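Local structure of peptidoglycan D,D-transpeptidase PbpA (Mycobacterium tuberculosis, 3UN7) at residues Thr326-Gly331 against Ile415-Ala420; Trp118-Gln123 against Ala447-Ala452; Ile78-Asp83 against Gly88-Asp93; Lys196-Ala201 against Arg270-Ala275. The protein probably cross-links the peptidoglycan of the cell wall as a penicillin-binding D,D-transpeptidase and is probably required for regulating cell length. All blocks are in the same frame, centred on the assembly; numbering follows the deposited sequence.

Interaction 1: residues Thr326-Gly331 against Ile415-Ala420; sequences TIANGG and IAFAPA
A328 lays its CB methyl over one face of the F417 ring, about 3.4 Å above the plane and offset toward the rim where the side chain joins the ring. The methyl is in contact with the ring there, A328 CB lying 3.5 Å from both F417 CG and F417 CD1, and a CH-pi contact results: the line from A328 CB to the ring centroid stands 25° off the ring normal. A methyl is the right size here, because a small side chain lets the helix end come close while the phenyl ring still presents its broad face. I327 meets the far end of the same ring. With CG1 beside the backbone N (chi1 -65°), I327 has its CG2 branch anti to that N, and CG2 reaches F417 CZ at 3.8 Å from an oblique direction; the two side chains cross at about a right angle. At the ring edge, in its plane, lies A420 O, and T371 and M374 of helix 364-379 also pack on F417. The helix 317-328 stops just at this place in a Schellman motif, with G331 N bonded to T326 O at 2.8 Å and G330 N to I327 O at 3.0 Å. G330 is the C-prime residue, its positive phi of 67° being easy for glycine. The partner strand 411-418 belongs to the five-stranded antiparallel sheet of the transpeptidase domain. Side chains alternate along it: F417 turns to helix 317-328, whereas A416 and A418, beside it in sequence, pack on I454 of helix 446-458.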
loop_
_atom_site.group_PDB
_atom_site.type_symbol
_atom_site.label_atom_id
_atom_site.label_comp_id
_atom_site.label_asym_id
_atom_site.label_seq_id
_atom_site.Cartn_x
_atom_site.Cartn_y
_atom_site.Cartn_z
ATOM N N THR A 326 -3.858 -7.687 8.265
ATOM C CA THR A 326 -4.881 -8.012 9.265
ATOM C C THR A 326 -5.253 -9.505 9.280
ATOM O O THR A 326 -5.241 -10.139 10.337
ATOM C CB THR A 326 -6.129 -7.101 9.066
ATOM O OG1 THR A 326 -5.729 -5.738 9.282
ATOM C CG2 THR A 326 -7.258 -7.432 10.051
ATOM N N ILE A 327 -5.568 -10.057 8.116
ATOM C CA ILE A 327 -5.834 -11.489 7.980
ATOM C C ILE A 327 -4.608 -12.270 8.459
ATOM O O ILE A 327 -4.734 -13.157 9.292
ATOM C CB ILE A 327 -6.253 -11.842 6.531
ATOM C CG1 ILE A 327 -7.593 -11.165 6.210
ATOM C CG2 ILE A 327 -6.427 -13.353 6.339
ATOM C CD1 ILE A 327 -7.857 -10.970 4.713
ATOM N N ALA A 328 -3.426 -11.877 7.977
ATOM C CA ALA A 328 -2.156 -12.514 8.340
ATOM C C ALA A 328 -1.934 -12.570 9.850
ATOM O O ALA A 328 -1.418 -13.557 10.389
ATOM C CB ALA A 328 -0.998 -11.771 7.665
ATOM N N ASN A 329 -2.326 -11.499 10.529
ATOM C CA ASN A 329 -2.192 -11.393 11.981
ATOM C C ASN A 329 -3.438 -11.889 12.761
ATOM O O ASN A 329 -3.775 -11.349 13.819
ATOM C CB ASN A 329 -1.877 -9.932 12.332
ATOM C CG ASN A 329 -1.382 -9.757 13.748
ATOM O OD1 ASN A 329 -0.503 -10.486 14.218
ATOM N ND2 ASN A 329 -1.931 -8.763 14.438
ATOM N N GLY A 330 -4.131 -12.899 12.237
ATOM C CA GLY A 330 -5.256 -13.511 12.964
ATOM C C GLY A 330 -6.481 -12.626 13.169
ATOM O O GLY A 330 -7.295 -12.889 14.068
ATOM N N GLY A 331 -6.637 -11.601 12.325
ATOM C CA GLY A 331 -7.816 -10.701 12.390
ATOM C C GLY A 331 -7.564 -9.395 13.132
ATOM O O GLY A 331 -8.441 -8.533 13.213
ATOM N N ILE A 415 -2.585 -8.730 -3.648
ATOM C CA ILE A 415 -2.388 -8.584 -2.210
ATOM C C ILE A 415 -2.056 -9.955 -1.629
ATOM O O ILE A 415 -2.585 -10.965 -2.094
ATOM C CB ILE A 415 -3.580 -7.899 -1.486
ATOM C CG1 ILE A 415 -4.886 -8.696 -1.639
ATOM C CG2 ILE A 415 -3.779 -6.468 -2.026
ATOM C CD1 ILE A 415 -5.989 -8.241 -0.668
ATOM N N ALA A 416 -1.156 -9.993 -0.646
ATOM C CA ALA A 416 -0.612 -11.286 -0.224
ATOM C C ALA A 416 0.083 -11.231 1.112
ATOM O O ALA A 416 0.428 -10.160 1.599
ATOM C CB ALA A 416 0.344 -11.843 -1.295
ATOM N N PHE A 417 0.244 -12.400 1.718
ATOM C CA PHE A 417 1.086 -12.541 2.895
ATOM C C PHE A 417 1.756 -13.908 2.926
ATOM O O PHE A 417 1.311 -14.838 2.262
ATOM C CB PHE A 417 0.322 -12.206 4.188
ATOM C CG PHE A 417 -0.873 -13.067 4.449
ATOM C CD1 PHE A 417 -0.750 -14.228 5.212
ATOM C CD2 PHE A 417 -2.142 -12.694 3.983
ATOM C CE1 PHE A 417 -1.873 -15.018 5.488
ATOM C CE2 PHE A 417 -3.264 -13.476 4.259
ATOM C CZ PHE A 417 -3.128 -14.639 5.014
ATOM N N ALA A 418 2.848 -14.011 3.675
ATOM C CA ALA A 418 3.666 -15.212 3.682
ATOM C C ALA A 418 4.634 -15.166 4.868
ATOM O O ALA A 418 4.931 -14.086 5.352
ATOM C CB ALA A 418 4.453 -15.318 2.361
ATOM N N PRO A 419 5.094 -16.339 5.366
ATOM C CA PRO A 419 4.574 -17.668 5.053
ATOM C C PRO A 419 3.150 -17.727 5.558
ATOM O O PRO A 419 2.858 -17.160 6.617
ATOM C CB PRO A 419 5.460 -18.606 5.891
ATOM C CG PRO A 419 6.691 -17.826 6.173
ATOM C CD PRO A 419 6.214 -16.411 6.322
ATOM N N ALA A 420 2.257 -18.376 4.820
ATOM C CA ALA A 420 0.838 -18.268 5.121
ATOM C C ALA A 420 0.481 -18.718 6.532
ATOM O O ALA A 420 -0.472 -18.205 7.122
ATOM C CB ALA A 420 0.001 -19.033 4.089
#

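Interaction 2: residues Trp118-Gln123 against Ala447-Ala452; sequences WDAMQQ and APIGRA
No flat group stands between A120 and I449, which meet as aliphatic groups; the indole of W118 points off the far side of its helix, where Q122 NE2 of the same helix sits 3.3 Å above one face, offset toward the rim. The side chains that meet are all apolar, although I449 CG1 also passes A120 O at 3.9 Å. A120 CB points across the gap and touches the CG2 branch of I449 at 3.8 Å. The small methyl permits the approach, and the branched I449, directed at the other helix, fills the space beside it. Its CG2 is anti to the backbone N and its CG1 anti to the carbonyl carbon (chi1 -65°), an arrangement that spreads the two branches along the partner helix. CG1 carries CD1 toward M121, and I449 CD1 comes 4.0 Å from M121 SD. The thioether chain of M121 is bent at chi2 and chi3, crossing I449 at about a right angle; methionine suits the spot because its flexible chain can fold against a branched neighbour. Helices 111-123 and 446-458 pack nearly antiparallel, their local axes 9.2 Å apart at closest and 159° between directions. Both lie against the sheet of the transpeptidase domain, where V133 of strand 131-136 receives both M121 and I449. Farther along, the contact thins: A120 CB and A452 CB are 4.4 Å apart, and both residues are partly exposed. R451 turns to another part of the domain, forming a salt bridge with E378.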
loop_
_atom_site.group_PDB
_atom_site.type_symbol
_atom_site.label_atom_id
_atom_site.label_comp_id
_atom_site.label_asym_id
_atom_site.label_seq_id
_atom_site.Cartn_x
_atom_site.Cartn_y
_atom_site.Cartn_z
ATOM N N TRP A 118 10.871 -1.604 -5.905
ATOM C CA TRP A 118 11.261 -0.632 -6.916
ATOM C C TRP A 118 11.740 -1.328 -8.180
ATOM O O TRP A 118 11.232 -1.037 -9.267
ATOM C CB TRP A 118 12.369 0.312 -6.413
ATOM C CG TRP A 118 12.869 1.238 -7.504
ATOM C CD1 TRP A 118 14.039 1.128 -8.206
ATOM C CD2 TRP A 118 12.197 2.392 -8.029
ATOM N NE1 TRP A 118 14.140 2.152 -9.122
ATOM C CE2 TRP A 118 13.027 2.944 -9.028
ATOM C CE3 TRP A 118 10.976 3.016 -7.749
ATOM C CZ2 TRP A 118 12.673 4.088 -9.754
ATOM C CZ3 TRP A 118 10.627 4.161 -8.471
ATOM C CH2 TRP A 118 11.470 4.679 -9.456
ATOM N N ASP A 119 12.725 -2.222 -8.044
ATOM C CA ASP A 119 13.300 -2.887 -9.214
ATOM C C ASP A 119 12.216 -3.636 -9.976
ATOM O O ASP A 119 12.153 -3.568 -11.208
ATOM C CB ASP A 119 14.410 -3.870 -8.830
ATOM C CG ASP A 119 15.678 -3.188 -8.341
ATOM O OD1 ASP A 119 15.827 -1.963 -8.546
ATOM O OD2 ASP A 119 16.539 -3.902 -7.763
ATOM N N ALA A 120 11.372 -4.369 -9.249
ATOM C CA ALA A 120 10.294 -5.135 -9.884
ATOM C C ALA A 120 9.311 -4.230 -10.634
ATOM O O ALA A 120 8.883 -4.560 -11.739
ATOM C CB ALA A 120 9.569 -5.991 -8.870
ATOM N N MET A 121 8.976 -3.085 -10.043
ATOM C CA MET A 121 8.107 -2.106 -10.695
ATOM C C MET A 121 8.762 -1.505 -11.939
ATOM O O MET A 121 8.085 -1.231 -12.935
ATOM C CB MET A 121 7.709 -0.993 -9.714
ATOM C CG MET A 121 6.660 -1.410 -8.673
ATOM S SD MET A 121 5.051 -1.860 -9.387
ATOM C CE MET A 121 4.382 -0.237 -9.716
ATOM N N GLN A 122 10.080 -1.303 -11.899
ATOM C CA GLN A 122 10.776 -0.723 -13.055
ATOM C C GLN A 122 10.876 -1.667 -14.265
ATOM O O GLN A 122 11.001 -1.214 -15.389
ATOM C CB GLN A 122 12.167 -0.197 -12.651
ATOM C CG GLN A 122 12.093 0.897 -11.575
ATOM C CD GLN A 122 10.930 1.833 -11.818
ATOM O OE1 GLN A 122 10.883 2.530 -12.831
ATOM N NE2 GLN A 122 9.957 1.822 -10.910
ATOM N N GLN A 123 10.802 -2.969 -14.013
ATOM C CA GLN A 123 10.968 -3.988 -15.055
ATOM C C GLN A 123 9.701 -4.794 -15.356
ATOM O O GLN A 123 9.666 -5.577 -16.312
ATOM C CB GLN A 123 12.109 -4.932 -14.655
ATOM C CG GLN A 123 13.454 -4.217 -14.561
ATOM C CD GLN A 123 14.284 -4.635 -13.350
ATOM O OE1 GLN A 123 14.629 -5.816 -13.193
ATOM N NE2 GLN A 123 14.630 -3.654 -12.493
ATOM N N ALA A 447 1.323 -9.992 -9.884
ATOM C CA ALA A 447 1.684 -11.130 -9.023
ATOM C C ALA A 447 3.191 -11.365 -8.804
ATOM O O ALA A 447 3.622 -11.502 -7.653
ATOM C CB ALA A 447 1.000 -12.419 -9.516
ATOM N N PRO A 448 3.991 -11.464 -9.893
ATOM C CA PRO A 448 5.429 -11.720 -9.650
ATOM C C PRO A 448 6.162 -10.549 -8.970
ATOM O O PRO A 448 7.195 -10.760 -8.343
ATOM C CB PRO A 448 6.002 -11.970 -11.043
ATOM C CG PRO A 448 5.006 -11.392 -11.986
ATOM C CD PRO A 448 3.671 -11.419 -11.335
ATOM N N ILE A 449 5.634 -9.337 -9.116
ATOM C CA ILE A 449 6.147 -8.166 -8.379
ATOM C C ILE A 449 5.956 -8.380 -6.879
ATOM O O ILE A 449 6.866 -8.127 -6.086
ATOM C CB ILE A 449 5.460 -6.851 -8.837
ATOM C CG1 ILE A 449 5.812 -6.561 -10.302
ATOM C CG2 ILE A 449 5.880 -5.664 -7.930
ATOM C CD1 ILE A 449 4.975 -5.493 -11.002
ATOM N N GLY A 450 4.767 -8.853 -6.501
ATOM C CA GLY A 450 4.462 -9.183 -5.104
ATOM C C GLY A 450 5.358 -10.285 -4.568
ATOM O O GLY A 450 5.870 -10.178 -3.461
ATOM N N ARG A 451 5.562 -11.332 -5.365
ATOM C CA ARG A 451 6.394 -12.455 -4.964
ATOM C C ARG A 451 7.866 -12.079 -4.829
ATOM O O ARG A 451 8.522 -12.559 -3.910
ATOM C CB ARG A 451 6.202 -13.662 -5.889
ATOM C CG ARG A 451 4.771 -14.171 -5.896
ATOM C CD ARG A 451 4.648 -15.531 -6.573
ATOM N NE ARG A 451 3.237 -15.868 -6.670
ATOM C CZ ARG A 451 2.516 -15.748 -7.777
ATOM N NH1 ARG A 451 3.092 -15.348 -8.910
ATOM N NH2 ARG A 451 1.222 -16.047 -7.753
ATOM N N ALA A 452 8.374 -11.207 -5.710
ATOM C CA ALA A 452 9.769 -10.716 -5.576
ATOM C C ALA A 452 9.946 -9.929 -4.278
ATOM O O ALA A 452 11.024 -9.929 -3.669
ATOM C CB ALA A 452 10.154 -9.831 -6.762
#

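Interaction 3: residues Ile78-Asp83 against Gly88-Asp93; sequences ILNGSD and GRRLAD
R90 reaches from helix 87-96 to the backbone of N80, where its NH2 gives a hydrogen bond of 2.7 Å to N80 O. The bond is bent, the angle at the hydrogen being 135°, while N80 O sits close to the guanidinium plane, at its edge. CG of R90 is anti to the backbone N and the chain stays extended through chi2; only a bend at chi3 (-99°) turns the flat end onto the turn. Over one guanidinium face lies G81 O, 3.7 Å from R90 NE. N80 has its own task: its side chain bends forward, CG lying between the backbone N and the carbonyl carbon (chi1 73°), and OD1 accepts S82 N at 3.0 Å, an Asx turn. In the dimerisation-domain region, the loop after helix 76-79 is thus tied to helix 87-96. G81 has positive phi, readily taken by glycine; its O is buried by the contact without a hydrogen-bond partner in the model. The polar part of the contact is one charge-assisted bond, which suits an arginine donating to a main-chain oxygen at a turn, with nearby R21 probably adding some electrostatic cost.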
loop_
_atom_site.group_PDB
_atom_site.type_symbol
_atom_site.label_atom_id
_atom_site.label_comp_id
_atom_site.label_asym_id
_atom_site.label_seq_id
_atom_site.Cartn_x
_atom_site.Cartn_y
_atom_site.Cartn_z
ATOM N N ILE A 78 12.905 17.326 14.701
ATOM C CA ILE A 78 13.997 16.424 15.070
ATOM C C ILE A 78 15.188 16.640 14.125
ATOM O O ILE A 78 16.337 16.826 14.569
ATOM C CB ILE A 78 13.526 14.941 15.090
ATOM C CG1 ILE A 78 12.610 14.698 16.311
ATOM C CG2 ILE A 78 14.714 13.955 15.068
ATOM C CD1 ILE A 78 13.344 14.581 17.657
ATOM N N LEU A 79 14.904 16.661 12.824
ATOM C CA LEU A 79 15.975 16.738 11.838
ATOM C C LEU A 79 16.712 18.064 11.879
ATOM O O LEU A 79 17.934 18.096 11.704
ATOM C CB LEU A 79 15.448 16.438 10.421
ATOM C CG LEU A 79 14.940 15.005 10.274
ATOM C CD1 LEU A 79 14.084 14.862 9.035
ATOM C CD2 LEU A 79 16.131 14.054 10.220
ATOM N N ASN A 80 15.983 19.154 12.105
ATOM C CA ASN A 80 16.625 20.464 12.227
ATOM C C ASN A 80 17.099 20.810 13.648
ATOM O O ASN A 80 17.742 21.838 13.857
ATOM C CB ASN A 80 15.781 21.589 11.589
ATOM C CG ASN A 80 14.541 21.948 12.391
ATOM O OD1 ASN A 80 14.516 21.814 13.607
ATOM N ND2 ASN A 80 13.498 22.434 11.701
ATOM N N GLY A 81 16.798 19.943 14.608
ATOM C CA GLY A 81 17.296 20.090 15.982
ATOM C C GLY A 81 16.533 21.059 16.876
ATOM O O GLY A 81 16.994 21.371 17.968
ATOM N N SER A 82 15.362 21.527 16.425
ATOM C CA SER A 82 14.554 22.473 17.203
ATOM C C SER A 82 13.543 21.774 18.122
ATOM O O SER A 82 12.897 22.425 18.950
ATOM C CB SER A 82 13.834 23.459 16.278
ATOM O OG SER A 82 12.980 22.769 15.381
ATOM N N ASP A 83 13.411 20.456 17.985
ATOM C CA ASP A 83 12.567 19.682 18.888
ATOM C C ASP A 83 12.933 19.959 20.345
ATOM O O ASP A 83 14.113 20.025 20.687
ATOM C CB ASP A 83 12.687 18.186 18.598
ATOM C CG ASP A 83 11.568 17.383 19.226
ATOM O OD1 ASP A 83 10.617 17.016 18.510
ATOM O OD2 ASP A 83 11.620 17.129 20.446
ATOM N N GLY A 88 18.219 20.769 24.892
ATOM C CA GLY A 88 19.317 20.692 25.857
ATOM C C GLY A 88 20.658 20.515 25.157
ATOM O O GLY A 88 21.672 21.085 25.576
ATOM N N ARG A 89 20.655 19.741 24.072
ATOM C CA ARG A 89 21.883 19.439 23.329
ATOM C C ARG A 89 22.377 20.612 22.473
ATOM O O ARG A 89 23.585 20.841 22.376
ATOM C CB ARG A 89 21.732 18.168 22.475
ATOM C CG ARG A 89 21.133 16.960 23.199
ATOM C CD ARG A 89 21.838 16.639 24.521
ATOM N NE ARG A 89 22.968 15.725 24.362
ATOM C CZ ARG A 89 24.216 15.979 24.753
ATOM N NH1 ARG A 89 24.524 17.135 25.340
ATOM N NH2 ARG A 89 25.164 15.068 24.561
ATOM N N ARG A 90 21.449 21.345 21.857
ATOM C CA ARG A 90 21.820 22.470 20.999
ATOM C C ARG A 90 22.329 23.631 21.842
ATOM O O ARG A 90 23.262 24.335 21.445
ATOM C CB ARG A 90 20.656 22.914 20.103
ATOM C CG ARG A 90 21.097 23.809 18.938
ATOM C CD ARG A 90 19.953 24.646 18.383
ATOM N NE ARG A 90 19.355 24.076 17.175
ATOM C CZ ARG A 90 18.352 24.635 16.494
ATOM N NH1 ARG A 90 17.816 25.782 16.899
ATOM N NH2 ARG A 90 17.877 24.049 15.400
ATOM N N LEU A 91 21.712 23.815 23.009
ATOM C CA LEU A 91 22.154 24.824 23.970
ATOM C C LEU A 91 23.559 24.506 24.481
ATOM O O LEU A 91 24.423 25.391 24.530
ATOM C CB LEU A 91 21.154 24.965 25.128
ATOM C CG LEU A 91 19.905 25.838 24.904
ATOM C CD1 LEU A 91 18.960 25.737 26.091
ATOM C CD2 LEU A 91 20.264 27.306 24.633
ATOM N N ALA A 92 23.787 23.240 24.835
ATOM C CA ALA A 92 25.116 22.767 25.232
ATOM C C ALA A 92 26.153 23.023 24.135
ATOM O O ALA A 92 27.264 23.455 24.426
ATOM C CB ALA A 92 25.074 21.286 25.610
ATOM N N ASP A 93 25.765 22.774 22.882
ATOM C CA ASP A 93 26.622 23.018 21.712
ATOM C C ASP A 93 27.013 24.491 21.525
ATOM O O ASP A 93 28.205 24.797 21.374
ATOM C CB ASP A 93 25.974 22.469 20.432
ATOM C CG ASP A 93 26.076 20.948 20.320
ATOM O OD1 ASP A 93 26.940 20.342 21.000
ATOM O OD2 ASP A 93 25.289 20.356 19.540
#

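Interaction 4: residues Lys196-Ala201 against Arg270-Ala275; sequences KVITTA and RSMARA
M272 supplies the tight part of this contact, thrusting its side chain between I198 and A201 of the other helix. With CG anti to the backbone N (chi1 -170°), the chain leaves its helix straight toward the partner and then bends at chi2 and chi3 to run along it. M272 CG lies 3.8 Å from A201 CB and 4.0 Å from I198 CG2, while M272 CE rests 3.7 Å from A201 O. A thin, pliable methionine can follow this surface, and the small A201 leaves space for it. Helices 196-205 and 266-275 cross at 116°, with 9.1 Å between their local axes. The former starts within the SxxK motif of penicillin-binding proteins, S193 to K196, S193 being by similarity the acyl-ester serine. The side chain of I198 is about 11 Å from that of S193. K196 NZ bonds to S252 and N254. I198 CG2 still meets the backbone at A273 N (3.9 Å), but A273 CB lies 4.5 Å from I198 CG2, so this side is looser. On the outer side of helix 266-275, S271 is exposed and R270 and R274 are partly so, polar residues fit for a surface.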
loop_
_atom_site.group_PDB
_atom_site.type_symbol
_atom_site.label_atom_id
_atom_site.label_comp_id
_atom_site.label_asym_id
_atom_site.label_seq_id
_atom_site.Cartn_x
_atom_site.Cartn_y
_atom_site.Cartn_z
ATOM N N LYS A 196 -13.206 -8.803 -3.041
ATOM C CA LYS A 196 -13.922 -10.045 -2.726
ATOM C C LYS A 196 -13.432 -10.648 -1.403
ATOM O O LYS A 196 -14.103 -11.477 -0.803
ATOM C CB LYS A 196 -13.800 -11.053 -3.869
ATOM C CG LYS A 196 -14.329 -10.546 -5.195
ATOM C CD LYS A 196 -13.968 -11.494 -6.337
ATOM C CE LYS A 196 -14.542 -11.015 -7.657
ATOM N NZ LYS A 196 -13.905 -11.726 -8.809
ATOM N N VAL A 197 -12.260 -10.222 -0.945
ATOM C CA VAL A 197 -11.798 -10.594 0.390
ATOM C C VAL A 197 -12.753 -10.003 1.441
ATOM O O VAL A 197 -13.124 -10.674 2.402
ATOM C CB VAL A 197 -10.348 -10.117 0.645
ATOM C CG1 VAL A 197 -9.964 -10.307 2.106
ATOM C CG2 VAL A 197 -9.362 -10.866 -0.274
ATOM N N ILE A 198 -13.160 -8.751 1.247
ATOM C CA ILE A 198 -14.064 -8.095 2.190
ATOM C C ILE A 198 -15.474 -8.665 2.075
ATOM O O ILE A 198 -16.127 -8.940 3.091
ATOM C CB ILE A 198 -14.057 -6.549 2.005
ATOM C CG1 ILE A 198 -12.642 -5.979 2.202
ATOM C CG2 ILE A 198 -15.054 -5.870 2.936
ATOM C CD1 ILE A 198 -11.909 -6.451 3.463
ATOM N N THR A 199 -15.937 -8.864 0.841
ATOM C CA THR A 199 -17.256 -9.437 0.606
ATOM C C THR A 199 -17.340 -10.814 1.272
ATOM O O THR A 199 -18.334 -11.128 1.935
ATOM C CB THR A 199 -17.570 -9.544 -0.908
ATOM O OG1 THR A 199 -17.412 -8.260 -1.524
ATOM C CG2 THR A 199 -19.005 -10.083 -1.155
ATOM N N THR A 200 -16.298 -11.622 1.098
ATOM C CA THR A 200 -16.239 -12.962 1.694
ATOM C C THR A 200 -16.229 -12.898 3.222
ATOM O O THR A 200 -16.961 -13.650 3.874
ATOM C CB THR A 200 -15.010 -13.753 1.191
ATOM O OG1 THR A 200 -15.020 -13.768 -0.243
ATOM C CG2 THR A 200 -15.002 -15.189 1.725
ATOM N N ALA A 201 -15.399 -12.009 3.777
ATOM C CA ALA A 201 -15.326 -11.783 5.218
ATOM C C ALA A 201 -16.701 -11.414 5.793
ATOM O O ALA A 201 -17.121 -11.957 6.815
ATOM C CB ALA A 201 -14.304 -10.678 5.534
ATOM N N ARG A 270 -20.739 -2.590 4.498
ATOM C CA ARG A 270 -20.286 -1.333 5.116
ATOM C C ARG A 270 -19.592 -1.565 6.454
ATOM O O ARG A 270 -18.574 -0.932 6.754
ATOM C CB ARG A 270 -21.484 -0.398 5.380
ATOM C CG ARG A 270 -22.175 0.163 4.140
ATOM C CD ARG A 270 -23.217 1.260 4.498
ATOM N NE ARG A 270 -24.005 1.645 3.324
ATOM C CZ ARG A 270 -25.304 1.397 3.149
ATOM N NH1 ARG A 270 -25.905 1.781 2.023
ATOM N NH2 ARG A 270 -26.015 0.779 4.091
ATOM N N SER A 271 -20.184 -2.442 7.263
ATOM C CA SER A 271 -19.670 -2.790 8.576
ATOM C C SER A 271 -18.339 -3.520 8.486
ATOM O O SER A 271 -17.418 -3.230 9.256
ATOM C CB SER A 271 -20.684 -3.652 9.332
ATOM O OG SER A 271 -20.134 -4.104 10.570
ATOM N N MET A 272 -18.230 -4.459 7.549
ATOM C CA MET A 272 -16.970 -5.194 7.365
ATOM C C MET A 272 -15.879 -4.301 6.779
ATOM O O MET A 272 -14.727 -4.356 7.213
ATOM C CB MET A 272 -17.157 -6.464 6.528
ATOM C CG MET A 272 -15.918 -7.372 6.529
ATOM S SD MET A 272 -15.399 -7.864 8.195
ATOM C CE MET A 272 -16.798 -8.838 8.727
ATOM N N ALA A 273 -16.244 -3.490 5.785
ATOM C CA ALA A 273 -15.339 -2.477 5.229
ATOM C C ALA A 273 -14.764 -1.601 6.346
ATOM O O ALA A 273 -13.568 -1.374 6.401
ATOM C CB ALA A 273 -16.075 -1.622 4.190
ATOM N N ARG A 274 -15.632 -1.132 7.242
ATOM C CA ARG A 274 -15.223 -0.314 8.383
ATOM C C ARG A 274 -14.305 -1.084 9.340
ATOM O O ARG A 274 -13.292 -0.550 9.806
ATOM C CB ARG A 274 -16.449 0.210 9.135
ATOM C CG ARG A 274 -16.182 1.453 9.969
ATOM C CD ARG A 274 -16.359 2.736 9.142
ATOM N NE ARG A 274 -17.769 3.129 8.959
ATOM C CZ ARG A 274 -18.532 2.784 7.920
ATOM N NH1 ARG A 274 -18.057 2.013 6.938
ATOM N NH2 ARG A 274 -19.784 3.204 7.862
ATOM N N ALA A 275 -14.656 -2.337 9.615
ATOM C CA ALA A 275 -13.844 -3.190 10.483
ATOM C C ALA A 275 -12.414 -3.318 9.935
ATOM O O ALA A 275 -11.460 -3.475 10.693
ATOM C CB ALA A 275 -14.485 -4.559 10.627
#

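Interactions 1 and 4 lie wholly in the transpeptidase range, and interaction 2 joins helix 446-458 of that range to helix 111-123; interaction 3 is in the separate dimerisation-domain range, about 41 Å from interactions 1 and 2 and about 47 Å from interaction 4, centre to centre. Along the chain interaction 3 closes first, and interactions 4 and 1 then follow within the span bridged by interaction 2. Interactions 1 and 2, centres about 19 Å apart, involve helices on the two faces of the sheet that contains strand 411-418. Interactions 1 and 4 touch, I327 CD1 lying 3.4 Å from V197 CG1; helix 317-328 thus links that sheet to the SxxK helix, consistent with the penicillin-binding fold.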